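Local coordinates for MutT/nudix family protein (Shewanella oneidensis, PDB 3GZ5), which regulates transcription of NAD metabolism genes in an ADP-ribose-dependent manner, joining a NUDIX domain to a winged helix-turn-helix domain that binds DNA, at residues L22-A27 with G57-E62; E88-V93 with C108-M113; S171-L176 with A220-L225; P177-V182 with K194-R199. All blocks are in the same frame, centred on the assembly; numbering follows the deposited sequence.

Contact 1: L22-A27 with G57-E62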
# COMPACT_ATOMS: atom_id res chain seq x y z
N LEU B 22 18.80 -9.55 6.80
CA LEU B 22 18.00 -9.43 8.03
C LEU B 22 16.57 -9.04 7.63
O LEU B 22 16.32 -7.93 7.12
CB LEU B 22 18.55 -8.31 8.94
CG LEU B 22 19.88 -8.41 9.72
CD1 LEU B 22 20.72 -7.14 9.59
CD2 LEU B 22 19.63 -8.71 11.19
N LEU B 23 15.63 -9.95 7.88
CA LEU B 23 14.28 -9.84 7.40
C LEU B 23 13.37 -9.92 8.59
O LEU B 23 13.36 -10.93 9.28
CB LEU B 23 13.99 -10.97 6.41
CG LEU B 23 12.60 -11.07 5.76
CD1 LEU B 23 12.25 -9.81 4.97
CD2 LEU B 23 12.52 -12.34 4.86
N THR B 24 12.64 -8.84 8.86
CA THR B 24 11.72 -8.80 9.98
C THR B 24 10.32 -8.33 9.55
O THR B 24 10.12 -7.86 8.42
CB THR B 24 12.23 -7.91 11.13
OG1 THR B 24 12.40 -6.56 10.66
CG2 THR B 24 13.60 -8.45 11.71
N VAL B 25 9.36 -8.49 10.44
CA VAL B 25 8.03 -7.96 10.22
C VAL B 25 7.79 -7.04 11.43
O VAL B 25 8.23 -7.38 12.51
CB VAL B 25 6.98 -9.13 10.07
CG1 VAL B 25 5.62 -8.60 9.76
CG2 VAL B 25 7.38 -10.08 8.96
N ASP B 26 7.17 -5.87 11.23
CA ASP B 26 6.84 -4.94 12.33
C ASP B 26 5.40 -4.47 12.18
O ASP B 26 4.82 -4.56 11.12
CB ASP B 26 7.74 -3.69 12.35
CG ASP B 26 9.17 -3.99 12.83
OD1 ASP B 26 10.12 -3.42 12.30
OD2 ASP B 26 9.34 -4.83 13.73
N ALA B 27 4.85 -3.92 13.25
CA ALA B 27 3.49 -3.41 13.29
C ALA B 27 3.44 -2.15 14.13
O ALA B 27 3.96 -2.12 15.26
CB ALA B 27 2.56 -4.44 13.87
N GLY B 57 7.56 -6.58 16.73
CA GLY B 57 7.97 -7.16 15.47
C GLY B 57 9.19 -8.06 15.63
O GLY B 57 9.69 -8.23 16.73
N GLY B 58 9.65 -8.63 14.52
CA GLY B 58 10.81 -9.51 14.52
C GLY B 58 10.75 -10.57 13.44
O GLY B 58 10.12 -10.38 12.40
N PHE B 59 11.40 -11.69 13.70
CA PHE B 59 11.69 -12.70 12.66
C PHE B 59 10.53 -13.63 12.37
O PHE B 59 9.71 -13.94 13.22
CB PHE B 59 12.97 -13.51 12.99
CG PHE B 59 14.21 -12.66 13.20
CD1 PHE B 59 14.79 -11.99 12.14
CD2 PHE B 59 14.78 -12.53 14.46
CE1 PHE B 59 15.95 -11.18 12.33
CE2 PHE B 59 15.92 -11.73 14.67
CZ PHE B 59 16.50 -11.05 13.60
N ILE B 60 10.49 -14.07 11.12
CA ILE B 60 9.56 -15.11 10.69
C ILE B 60 9.97 -16.42 11.40
O ILE B 60 11.15 -16.71 11.54
CB ILE B 60 9.62 -15.22 9.13
CG1 ILE B 60 9.07 -13.93 8.52
CG2 ILE B 60 8.92 -16.49 8.57
CD1 ILE B 60 9.59 -13.64 7.15
N ASP B 61 8.98 -17.17 11.90
CA ASP B 61 9.22 -18.47 12.47
C ASP B 61 8.51 -19.48 11.57
O ASP B 61 7.27 -19.55 11.57
CB ASP B 61 8.72 -18.52 13.92
CG ASP B 61 9.09 -19.82 14.64
OD1 ASP B 61 9.13 -20.89 13.99
OD2 ASP B 61 9.36 -19.77 15.86
N GLU B 62 9.27 -20.23 10.79
CA GLU B 62 8.69 -21.14 9.79
C GLU B 62 7.94 -22.32 10.38
O GLU B 62 7.19 -22.99 9.69
CB GLU B 62 9.76 -21.64 8.80
CG GLU B 62 10.66 -20.53 8.29
CD GLU B 62 11.32 -20.84 6.97
OE1 GLU B 62 11.17 -21.98 6.46
OE2 GLU B 62 11.98 -19.92 6.42
O HOH W 1 12.62 -13.37 9.21
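T24 and F59 meet with their side chains slanted across one another: the methyl CG2 of T24 rests 3.7 Å from F59 CE1. The same ring turns its edge to the backbone, bringing CD1 to 3.4 Å from L23 O. A water lies near the ring plane as well, donating to L23 O and accepting from I60 N, so it continues the pairing where the strands part. On the side of V25, L23 CD2 touches I60 CD1 at 3.9 Å, methyl to methyl. V25 CG2 completes this apolar patch, 4.2 Å from I60 CG1. Between the two groups runs a short antiparallel ladder, with V25 N bonded to G58 O at 2.8 Å and G58 N returning a bond to V25 O. CG of D26 stands anti to the carbonyl carbon (chi1 -73°), and the carboxylate beyond it brings OD2 to 3.2 Å from G57 CA; OD1 is bonded to T106, as is T24 OG1. At the backbone angles of G57 and G58 a side chain would collide with the preceding carbonyl O, and at G57 also with D26 OD2 and V25 O. Such a glycine pair ahead of a helix is consistent with the start of the Nudix motif. Strand 104-112 flanks strand 22-33 on its other edge, helix 68-80 packs on V25 through T71 and V72, and W103 of the second subunit packs on I60.

Contact 2: E88-V93 with C108-M113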
# COMPACT_ATOMS: atom_id res chain seq x y z
N GLU B 88 -3.38 -4.27 8.31
CA GLU B 88 -3.13 -4.04 6.91
C GLU B 88 -1.66 -3.71 6.73
O GLU B 88 -1.08 -2.93 7.50
CB GLU B 88 -3.97 -2.84 6.41
CG GLU B 88 -3.70 -2.45 4.95
CD GLU B 88 -4.38 -1.15 4.54
OE1 GLU B 88 -4.92 -1.09 3.41
OE2 GLU B 88 -4.36 -0.18 5.34
N GLN B 89 -1.05 -4.29 5.70
CA GLN B 89 0.33 -3.99 5.37
C GLN B 89 0.49 -2.50 5.02
O GLN B 89 -0.28 -1.95 4.22
CB GLN B 89 0.77 -4.88 4.20
CG GLN B 89 2.22 -5.31 4.23
CD GLN B 89 2.56 -6.25 3.10
OE1 GLN B 89 2.59 -7.48 3.27
NE2 GLN B 89 2.83 -5.69 1.94
N LEU B 90 1.48 -1.85 5.63
CA LEU B 90 1.81 -0.46 5.36
C LEU B 90 2.83 -0.31 4.21
O LEU B 90 2.56 0.32 3.18
CB LEU B 90 2.35 0.19 6.64
CG LEU B 90 2.71 1.68 6.59
CD1 LEU B 90 1.50 2.55 6.25
CD2 LEU B 90 3.43 2.18 7.86
N CYS B 91 4.01 -0.88 4.41
CA CYS B 91 5.12 -0.69 3.50
C CYS B 91 6.20 -1.70 3.89
O CYS B 91 6.14 -2.34 4.95
CB CYS B 91 5.65 0.76 3.58
SG CYS B 91 6.28 1.18 5.22
N THR B 92 7.16 -1.88 2.98
CA THR B 92 8.33 -2.72 3.21
C THR B 92 9.49 -1.78 3.02
O THR B 92 9.61 -1.15 1.98
CB THR B 92 8.37 -3.91 2.22
OG1 THR B 92 7.28 -4.78 2.53
CG2 THR B 92 9.66 -4.71 2.32
N VAL B 93 10.30 -1.63 4.06
CA VAL B 93 11.51 -0.81 3.92
C VAL B 93 12.74 -1.72 3.90
O VAL B 93 12.86 -2.65 4.72
CB VAL B 93 11.61 0.25 5.04
CG1 VAL B 93 12.89 1.06 4.88
CG2 VAL B 93 10.42 1.22 4.94
N CYS B 108 6.34 -3.77 7.17
CA CYS B 108 5.61 -3.00 8.17
C CYS B 108 4.13 -3.04 7.94
O CYS B 108 3.68 -2.87 6.81
CB CYS B 108 6.09 -1.54 8.26
SG CYS B 108 5.52 -0.75 9.84
N TYR B 109 3.39 -3.27 9.03
CA TYR B 109 1.93 -3.33 9.06
C TYR B 109 1.39 -2.20 9.93
O TYR B 109 2.12 -1.71 10.83
CB TYR B 109 1.47 -4.67 9.68
CG TYR B 109 1.64 -5.85 8.75
CD1 TYR B 109 0.55 -6.36 8.05
CD2 TYR B 109 2.88 -6.42 8.53
CE1 TYR B 109 0.68 -7.43 7.17
CE2 TYR B 109 3.04 -7.49 7.63
CZ TYR B 109 1.94 -7.99 6.97
OH TYR B 109 2.08 -9.03 6.08
N THR B 110 0.16 -1.77 9.62
CA THR B 110 -0.65 -0.96 10.53
C THR B 110 -1.73 -1.83 11.15
O THR B 110 -2.34 -2.66 10.47
CB THR B 110 -1.39 0.23 9.85
OG1 THR B 110 -0.47 1.02 9.11
CG2 THR B 110 -2.02 1.15 10.93
N ALA B 111 -1.97 -1.64 12.44
CA ALA B 111 -3.06 -2.31 13.08
C ALA B 111 -3.88 -1.38 13.98
O ALA B 111 -3.40 -0.33 14.43
CB ALA B 111 -2.56 -3.58 13.86
N LEU B 112 -5.11 -1.81 14.26
CA LEU B 112 -6.02 -1.11 15.15
C LEU B 112 -6.72 -2.08 16.08
O LEU B 112 -7.17 -3.16 15.67
CB LEU B 112 -7.06 -0.30 14.36
CG LEU B 112 -6.66 0.92 13.49
CD1 LEU B 112 -7.88 1.57 12.82
CD2 LEU B 112 -5.97 1.96 14.36
N MET B 113 -6.81 -1.71 17.35
CA MET B 113 -7.60 -2.48 18.31
C MET B 113 -8.13 -1.56 19.39
O MET B 113 -7.67 -0.43 19.52
CB MET B 113 -6.78 -3.60 18.94
CG MET B 113 -5.69 -3.20 19.95
SD MET B 113 -5.09 -4.72 20.75
CE MET B 113 -3.63 -4.13 21.52
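L90 and C91 both direct their backbone N-H groups at a single acceptor, C108 O, at 2.7 Å from L90 N and 3.1 Å from C91 N. Two consecutive residues facing one partner make a classic beta bulge, and L90 has the nearly helical backbone angles (phi -89°, psi -61°) that are usual at the first position of such a bulge. Regular antiparallel pairing resumes on both sides. C108 N donates to C91 O at 2.6 Å, while E88 and T110 exchange two bonds, the one from T110 N to E88 O measuring 2.7 Å. The extra residue turns the side chain of L90 toward the partner strand, and its CD2 comes 4.1 Å from C108 SG. C91 SG touches C108 CB at the same separation, and L90 and C91 carry this patch onto helix 145-162, L90 on A152 and C91 on L148. The segments belong to the hairpin of strands 86-95 and 104-112 within the mixed sheet of the Nudix fold, with strand 22-33 on the far side of strand 104-112. On the opposite face Q89 crosses the ring of Y109 obliquely. Its CG sits over the ring, displaced toward the rim, in a CH-pi contact 4.0 Å from the centroid and 17° off the normal. Helix 68-80 reaches that tyrosine too, through L68 and V72. The carboxylate of E88 forms salt bridges with R155 and K159, R155 also binding Q89 O, while T92 OG1 is hydrogen-bonded to T92 OG1 of the second subunit.

Contact 3: S171-L176 with A220-L225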
# COMPACT_ATOMS: atom_id res chain seq x y z
N SER B 171 -13.77 0.55 21.49
CA SER B 171 -14.42 -0.66 21.99
C SER B 171 -15.81 -0.76 21.40
O SER B 171 -16.44 0.25 21.04
CB SER B 171 -14.38 -0.79 23.52
OG SER B 171 -15.01 0.30 24.15
N GLU B 172 -16.27 -1.99 21.23
CA GLU B 172 -17.55 -2.27 20.62
C GLU B 172 -18.52 -2.62 21.76
O GLU B 172 -18.13 -3.34 22.68
CB GLU B 172 -17.40 -3.43 19.64
CG GLU B 172 -18.01 -3.18 18.27
CD GLU B 172 -17.03 -2.65 17.23
OE1 GLU B 172 -16.00 -2.01 17.59
OE2 GLU B 172 -17.31 -2.86 16.03
N PRO B 173 -19.76 -2.10 21.73
CA PRO B 173 -20.32 -1.14 20.76
C PRO B 173 -19.87 0.29 21.06
O PRO B 173 -19.48 0.60 22.20
CB PRO B 173 -21.83 -1.27 20.98
CG PRO B 173 -21.95 -1.57 22.44
CD PRO B 173 -20.75 -2.46 22.76
N PHE B 174 -19.94 1.16 20.06
CA PHE B 174 -19.59 2.58 20.25
C PHE B 174 -20.71 3.49 19.74
O PHE B 174 -21.59 3.06 19.00
CB PHE B 174 -18.28 2.92 19.51
CG PHE B 174 -18.30 2.55 18.05
CD1 PHE B 174 -17.64 1.42 17.60
CD2 PHE B 174 -19.00 3.33 17.13
CE1 PHE B 174 -17.66 1.08 16.26
CE2 PHE B 174 -19.04 2.99 15.79
CZ PHE B 174 -18.36 1.86 15.36
N THR B 175 -20.66 4.76 20.13
CA THR B 175 -21.64 5.73 19.63
C THR B 175 -21.08 6.43 18.43
O THR B 175 -19.88 6.40 18.17
CB THR B 175 -22.03 6.77 20.69
OG1 THR B 175 -20.87 7.52 21.06
CG2 THR B 175 -22.64 6.09 21.92
N LEU B 176 -21.96 7.05 17.67
CA LEU B 176 -21.55 7.74 16.47
C LEU B 176 -20.75 9.02 16.74
O LEU B 176 -19.86 9.34 15.97
CB LEU B 176 -22.78 7.98 15.61
CG LEU B 176 -22.42 7.91 14.14
CD1 LEU B 176 -23.32 6.92 13.44
CD2 LEU B 176 -22.55 9.30 13.57
N ALA B 220 -27.48 7.96 23.25
CA ALA B 220 -26.97 7.67 21.91
C ALA B 220 -27.00 6.18 21.53
O ALA B 220 -26.63 5.32 22.33
CB ALA B 220 -25.58 8.28 21.71
N ASN B 221 -27.45 5.89 20.31
CA ASN B 221 -27.38 4.55 19.71
C ASN B 221 -25.98 3.93 19.73
O ASN B 221 -24.98 4.58 19.39
CB ASN B 221 -27.87 4.59 18.26
CG ASN B 221 -29.32 5.01 18.13
OD1 ASN B 221 -29.92 5.58 19.05
ND2 ASN B 221 -29.90 4.72 16.96
N LEU B 222 -25.93 2.66 20.13
CA LEU B 222 -24.69 1.90 20.23
C LEU B 222 -24.56 1.02 19.01
O LEU B 222 -25.49 0.28 18.67
CB LEU B 222 -24.66 1.08 21.52
CG LEU B 222 -24.40 1.88 22.80
CD1 LEU B 222 -24.68 1.05 24.07
CD2 LEU B 222 -22.97 2.41 22.82
N TYR B 223 -23.43 1.15 18.32
CA TYR B 223 -23.24 0.49 17.04
C TYR B 223 -22.05 -0.46 17.09
O TYR B 223 -21.11 -0.25 17.85
CB TYR B 223 -22.99 1.51 15.94
CG TYR B 223 -24.13 2.49 15.68
CD1 TYR B 223 -25.16 2.18 14.76
CD2 TYR B 223 -24.16 3.73 16.32
CE1 TYR B 223 -26.19 3.09 14.50
CE2 TYR B 223 -25.19 4.64 16.08
CZ TYR B 223 -26.19 4.33 15.16
OH TYR B 223 -27.20 5.25 14.93
N CYS B 224 -22.11 -1.51 16.26
CA CYS B 224 -20.94 -2.36 16.01
C CYS B 224 -20.56 -2.18 14.57
O CYS B 224 -21.43 -1.86 13.74
CB CYS B 224 -21.28 -3.85 16.22
SG CYS B 224 -21.74 -4.25 17.88
N LEU B 225 -19.29 -2.44 14.27
CA LEU B 225 -18.84 -2.52 12.89
C LEU B 225 -19.23 -3.85 12.25
O LEU B 225 -19.01 -4.92 12.84
CB LEU B 225 -17.32 -2.33 12.79
CG LEU B 225 -16.76 -0.92 13.02
CD1 LEU B 225 -15.24 -0.86 12.86
CD2 LEU B 225 -17.43 0.06 12.07
O HOH W 2 -17.59 -5.67 15.06
O HOH W 3 -24.80 7.39 18.31
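F174 and Y223 hold the close-packed heart of this contact, joined by two backbone bonds: F174 N to Y223 O at 2.9 Å and Y223 N to F174 O at 2.7 Å. F174 CG is set between the backbone N and the carbonyl carbon (chi1 54°), and Y223 O stands 3.8 Å above the ring plane of F174, over its centre. L225 crosses the ring at about a right angle, its CD2 at the edge, 3.9 Å from F174 CZ. Alongside, P173, which follows a cis peptide, brings CB to 3.7 Å from L222 CB. Both ends are wetter. At one, the exposed E172 bends at chi2 and accepts from L225 N through OE2 at 2.7 Å, well out of the carboxylate plane, while a water links OE2 to L225 O. The looser end lies beyond T175, where a second water stands in for a direct bond, accepting a hydrogen bond from L176 N and donating to N221 O. The short, weakly bonded strand 174-175, leading straight into helix 176-187, adds to the hairpin of strands 206-213 and 220-225, giving the small three-stranded antiparallel sheet, in 1-3-2 order, of a winged-helix domain.

Contact 4: P177-V182 with K194-R199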
# COMPACT_ATOMS: atom_id res chain seq x y z
N PRO B 177 -21.07 9.77 17.82
CA PRO B 177 -20.16 10.80 18.32
C PRO B 177 -18.74 10.34 18.68
O PRO B 177 -17.79 11.09 18.45
CB PRO B 177 -20.88 11.33 19.57
CG PRO B 177 -22.32 11.11 19.27
CD PRO B 177 -22.34 9.78 18.57
N GLU B 178 -18.60 9.15 19.27
CA GLU B 178 -17.27 8.54 19.49
C GLU B 178 -16.51 8.35 18.17
O GLU B 178 -15.32 8.68 18.07
CB GLU B 178 -17.40 7.18 20.16
CG GLU B 178 -17.84 7.19 21.61
CD GLU B 178 -17.98 5.77 22.16
OE1 GLU B 178 -18.68 5.59 23.18
OE2 GLU B 178 -17.37 4.85 21.58
N LEU B 179 -17.21 7.80 17.18
CA LEU B 179 -16.62 7.49 15.89
C LEU B 179 -16.21 8.78 15.20
O LEU B 179 -15.11 8.88 14.66
CB LEU B 179 -17.64 6.74 15.04
CG LEU B 179 -17.15 6.32 13.65
CD1 LEU B 179 -15.94 5.37 13.73
CD2 LEU B 179 -18.30 5.74 12.81
N GLN B 180 -17.10 9.77 15.22
CA GLN B 180 -16.80 11.08 14.67
C GLN B 180 -15.55 11.68 15.32
O GLN B 180 -14.68 12.19 14.63
CB GLN B 180 -17.99 12.03 14.85
CG GLN B 180 -17.74 13.40 14.26
CD GLN B 180 -18.96 14.28 14.30
OE1 GLN B 180 -20.09 13.80 14.14
NE2 GLN B 180 -18.74 15.57 14.48
N HIS B 181 -15.47 11.60 16.64
CA HIS B 181 -14.32 12.17 17.34
C HIS B 181 -12.98 11.52 16.98
O HIS B 181 -11.98 12.22 16.78
CB HIS B 181 -14.53 12.22 18.85
CG HIS B 181 -13.48 13.02 19.55
ND1 HIS B 181 -13.24 14.35 19.26
CD2 HIS B 181 -12.57 12.68 20.50
CE1 HIS B 181 -12.25 14.80 20.00
NE2 HIS B 181 -11.82 13.81 20.77
N VAL B 182 -12.94 10.19 16.88
CA VAL B 182 -11.71 9.52 16.42
C VAL B 182 -11.30 10.01 15.05
O VAL B 182 -10.11 10.21 14.82
CB VAL B 182 -11.80 7.96 16.37
CG1 VAL B 182 -10.40 7.40 16.15
CG2 VAL B 182 -12.34 7.40 17.65
N LYS B 194 -23.26 16.30 10.52
CA LYS B 194 -24.47 15.90 9.81
C LYS B 194 -24.15 15.34 8.42
O LYS B 194 -24.86 14.46 7.92
CB LYS B 194 -25.43 17.10 9.73
CG LYS B 194 -26.55 16.99 8.69
CD LYS B 194 -27.87 16.58 9.33
CE LYS B 194 -29.05 17.23 8.60
NZ LYS B 194 -29.11 16.84 7.15
N SER B 195 -23.09 15.86 7.81
CA SER B 195 -22.52 15.24 6.61
C SER B 195 -22.00 13.83 6.96
O SER B 195 -22.29 12.86 6.25
CB SER B 195 -21.38 16.09 6.04
OG SER B 195 -21.76 17.44 5.84
N PHE B 196 -21.25 13.74 8.05
CA PHE B 196 -20.65 12.49 8.52
C PHE B 196 -21.70 11.40 8.73
O PHE B 196 -21.60 10.33 8.13
CB PHE B 196 -19.84 12.71 9.80
CG PHE B 196 -19.04 11.51 10.24
CD1 PHE B 196 -18.01 11.00 9.43
CD2 PHE B 196 -19.31 10.88 11.46
CE1 PHE B 196 -17.26 9.89 9.84
CE2 PHE B 196 -18.56 9.77 11.88
CZ PHE B 196 -17.53 9.27 11.06
N ARG B 197 -22.70 11.69 9.56
CA ARG B 197 -23.89 10.84 9.76
C ARG B 197 -24.58 10.41 8.47
O ARG B 197 -24.89 9.23 8.30
CB ARG B 197 -24.89 11.50 10.70
CG ARG B 197 -24.63 11.20 12.14
CD ARG B 197 -25.22 12.24 13.05
NE ARG B 197 -24.83 12.04 14.45
CZ ARG B 197 -23.67 12.45 14.99
NH1 ARG B 197 -22.75 13.08 14.25
NH2 ARG B 197 -23.43 12.21 16.27
N ARG B 198 -24.79 11.36 7.56
CA ARG B 198 -25.29 11.06 6.21
C ARG B 198 -24.42 10.02 5.47
O ARG B 198 -24.94 9.06 4.90
CB ARG B 198 -25.44 12.37 5.40
CG ARG B 198 -25.61 12.23 3.87
CD ARG B 198 -26.35 13.44 3.20
NE ARG B 198 -25.85 14.75 3.65
CZ ARG B 198 -26.38 15.46 4.66
NH1 ARG B 198 -25.84 16.63 5.00
NH2 ARG B 198 -27.43 14.99 5.33
N ARG B 199 -23.10 10.22 5.47
CA ARG B 199 -22.19 9.26 4.82
C ARG B 199 -22.17 7.89 5.52
O ARG B 199 -22.23 6.85 4.85
CB ARG B 199 -20.77 9.85 4.66
CG ARG B 199 -20.50 10.45 3.26
CD ARG B 199 -19.30 11.42 3.24
NE ARG B 199 -18.01 10.76 2.95
CZ ARG B 199 -17.21 10.21 3.88
NH1 ARG B 199 -17.55 10.21 5.16
NH2 ARG B 199 -16.07 9.65 3.51
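Two helices of the winged helix-turn-helix domain, 176-187 and 193-203, meet here through long side chains and not through close backbones. By its place in the topology, second of the pair and just ahead of the wing hairpin, helix 193-203 is probably the recognition helix; DNA is not part of this structure. The short segments cross at 110° with axes 11.0 Å apart, a gap that F196 and R197 span from one side and P177, L179 and Q180 fill from the other. F196 has CG anti to the backbone N (chi1 -172°), and the ring reaches over to helix 176-187. Its CE2 lies 3.5 Å from Q180 CA. L179 approaches the rim of the same ring nearly in its plane, CG being 3.9 Å from F196 CZ, and H183 meets the ring edge-to-face. Q180 slides past F196 in the opposite direction, CB 3.8 Å from CE2, and delivers its amide to the arginine beyond. That amide is held at both ends: NE2 is bonded to E184, and OE1 receives R197. The guanidinium of R197 is likewise shared, since NH1 also donates to G193 O, while its NH2 comes 3.4 Å from P177 CG. The amide and guanidinium planes stand 81° apart, and the bond between them, R197 NH1 to Q180 OE1, measures 2.8 Å and is noticeably bent at the hydrogen.

How the contacts relate
The four contacts fall into two pairs, one in each domain. Contacts 1 and 2, with centres 13 Å apart, share the Nudix sheet: D26 O lies 2.8 Å from Y109 N, and V25 CG1 packs 3.5 Å from Y109 CE2. Both also touch the second subunit. Contact 4 is nested inside the loop that contact 3 closes; L176 CD2 packs 4.2 Å from F196 CD2, and F174 CE2 lies 4.1 Å from L179 CB. Between domains, contact 2 comes nearest, about 6 Å from contact 3 at the closest atoms, whereas the centres of contacts 1 and 4 are about 37 Å apart. The sodium site at I122, V125 and V128 includes residues of none of them.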